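Local coordinates for protein L-talarate/galactarate dehydratase (Salmonella typhimurium, PDB 2PP0) that catalyses the magnesium-dependent dehydration of L-talarate and galactarate to 5-keto-4-deoxy-D-glucarate, and also epimerizes L-talarate to galactarate, at residues G192-K197 with F221-D226. Numbering follows the deposited sequence.
Sequences GGIKLK and FPLMVD
K197 sets CG anti to its carbonyl carbon (chi1 -65°) and bends once, at chi2, whereas D226 sends CG anti to its backbone N (chi1 -179°); the two side chains lie side by side, pointing the same way, with NZ beside OD2. K197 NZ lies 2.7 Å from D226 OD2 in a salt bridge, reaching that oxygen from above the carboxylate plane. K195, bent at chi3, crosses the D226 side chain obliquely: its CD packs 3.7 Å from D226 CB, while the NZ to OD2 pair is a long salt bridge. K195 NZ is also held by salt bridges to E252 and E348 and a hydrogen bond to Y165 OH. OD1 of D226 accepts the backbone N-H of N228, which helps fix the carboxylate's rotation. D226 and E252 are magnesium ligands with OD2 and OE2 close together, a like-charge pair that bound magnesium would be expected to ease. K195 binds substrate and K197 is the proton acceptor, so this face is one wall of the active site. The backbones of strands 194-197 and 223-226 pair in parallel, I194 with L223 through K197 with D226; L196 N donates to M224 O at 2.8 Å, and D226 N returns a bond to L196 O. Before the strands, F221 CE2 lies 3.5 Å from G193 CA. On the other face, I194 CG2 meets L223 CD1 at 4.2 Å. L196, L223 and V225 rest there on L210 of helix 203-217, which lies in the right-handed crossover of this beta-alpha-beta unit in the enolase-superfamily barrel; helix 176-188 touches I194 and F221.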
loop_
_atom_site.group_PDB
_atom_site.type_symbol
_atom_site.label_atom_id
_atom_site.label_comp_id
_atom_site.label_asym_id
_atom_site.label_seq_id
_atom_site.Cartn_x
_atom_site.Cartn_y
_atom_site.Cartn_z
ATOM N N GLY B 192 11.925 -11.953 24.121
ATOM C CA GLY B 192 13.076 -11.269 23.559
ATOM C C GLY B 192 13.366 -9.895 24.133
ATOM O O GLY B 192 14.358 -9.266 23.768
ATOM N N GLY B 193 12.510 -9.423 25.031
ATOM C CA GLY B 193 12.723 -8.115 25.623
ATOM C C GLY B 193 11.774 -7.845 26.772
ATOM O O GLY B 193 10.748 -8.507 26.912
ATOM N N ILE B 194 12.112 -6.854 27.591
ATOM C CA ILE B 194 11.301 -6.498 28.752
ATOM C C ILE B 194 11.062 -4.996 28.823
ATOM O O ILE B 194 12.006 -4.218 28.741
ATOM C CB ILE B 194 12.007 -6.916 30.072
ATOM C CG1 ILE B 194 12.082 -8.441 30.173
ATOM C CG2 ILE B 194 11.271 -6.312 31.274
ATOM C CD1 ILE B 194 10.719 -9.126 30.233
ATOM N N LYS B 195 9.807 -4.586 28.983
ATOM C CA LYS B 195 9.513 -3.165 29.102
ATOM C C LYS B 195 9.005 -2.901 30.509
ATOM O O LYS B 195 8.145 -3.623 31.018
ATOM C CB LYS B 195 8.456 -2.707 28.089
ATOM C CG LYS B 195 8.159 -1.210 28.198
ATOM C CD LYS B 195 7.315 -0.686 27.050
ATOM C CE LYS B 195 5.892 -1.192 27.111
ATOM N NZ LYS B 195 5.124 -0.664 25.951
ATOM N N LEU B 196 9.551 -1.869 31.139
ATOM C CA LEU B 196 9.157 -1.506 32.491
ATOM C C LEU B 196 8.361 -0.206 32.475
ATOM O O LEU B 196 8.730 0.751 31.790
ATOM C CB LEU B 196 10.400 -1.329 33.371
ATOM C CG LEU B 196 10.152 -0.905 34.823
ATOM C CD1 LEU B 196 9.370 -1.989 35.550
ATOM C CD2 LEU B 196 11.487 -0.643 35.513
ATOM N N LYS B 197 7.259 -0.183 33.212
ATOM C CA LYS B 197 6.445 1.019 33.293
ATOM C C LYS B 197 7.118 1.977 34.270
ATOM O O LYS B 197 7.490 1.579 35.375
ATOM C CB LYS B 197 5.037 0.679 33.792
ATOM C CG LYS B 197 4.240 -0.205 32.851
ATOM C CD LYS B 197 3.965 0.500 31.525
ATOM C CE LYS B 197 3.224 -0.410 30.546
ATOM N NZ LYS B 197 2.908 0.302 29.280
ATOM N N PHE B 221 20.544 -7.943 27.366
ATOM C CA PHE B 221 19.126 -8.161 27.115
ATOM C C PHE B 221 18.354 -6.879 26.822
ATOM O O PHE B 221 18.471 -5.890 27.548
ATOM C CB PHE B 221 18.469 -8.873 28.296
ATOM C CG PHE B 221 17.263 -9.676 27.910
ATOM C CD1 PHE B 221 17.409 -10.925 27.312
ATOM C CD2 PHE B 221 15.982 -9.175 28.109
ATOM C CE1 PHE B 221 16.296 -11.666 26.917
ATOM C CE2 PHE B 221 14.860 -9.908 27.719
ATOM C CZ PHE B 221 15.017 -11.155 27.121
ATOM N N PRO B 222 17.545 -6.882 25.750
ATOM C CA PRO B 222 16.761 -5.700 25.386
ATOM C C PRO B 222 15.843 -5.226 26.513
ATOM O O PRO B 222 14.985 -5.974 26.988
ATOM C CB PRO B 222 15.983 -6.171 24.161
ATOM C CG PRO B 222 16.940 -7.130 23.518
ATOM C CD PRO B 222 17.412 -7.928 24.719
ATOM N N LEU B 223 16.039 -3.981 26.938
ATOM C CA LEU B 223 15.228 -3.383 27.995
ATOM C C LEU B 223 14.689 -2.033 27.521
ATOM O O LEU B 223 15.399 -1.259 26.884
ATOM C CB LEU B 223 16.061 -3.196 29.264
ATOM C CG LEU B 223 15.376 -2.523 30.458
ATOM C CD1 LEU B 223 14.116 -3.283 30.856
ATOM C CD2 LEU B 223 16.352 -2.477 31.614
ATOM N N MET B 224 13.427 -1.763 27.827
ATOM C CA MET B 224 12.807 -0.512 27.420
ATOM C C MET B 224 11.886 -0.005 28.525
ATOM O O MET B 224 11.514 -0.765 29.419
ATOM C CB MET B 224 12.028 -0.710 26.104
ATOM C CG MET B 224 11.276 -2.044 25.971
ATOM S SD MET B 224 12.146 -3.368 25.045
ATOM C CE MET B 224 12.738 -4.265 26.242
ATOM N N VAL B 225 11.541 1.280 28.484
ATOM C CA VAL B 225 10.642 1.839 29.493
ATOM C C VAL B 225 9.511 2.616 28.845
ATOM O O VAL B 225 9.609 3.026 27.683
ATOM C CB VAL B 225 11.386 2.753 30.502
ATOM C CG1 VAL B 225 12.488 1.966 31.190
ATOM C CG2 VAL B 225 11.954 3.974 29.799
ATOM N N ASP B 226 8.441 2.818 29.612
ATOM C CA ASP B 226 7.245 3.514 29.145
ATOM C C ASP B 226 6.686 4.413 30.260
ATOM O O ASP B 226 6.297 3.919 31.319
ATOM C CB ASP B 226 6.208 2.461 28.735
ATOM C CG ASP B 226 4.930 3.062 28.198
ATOM O OD1 ASP B 226 4.828 4.304 28.124
ATOM O OD2 ASP B 226 4.021 2.281 27.848
#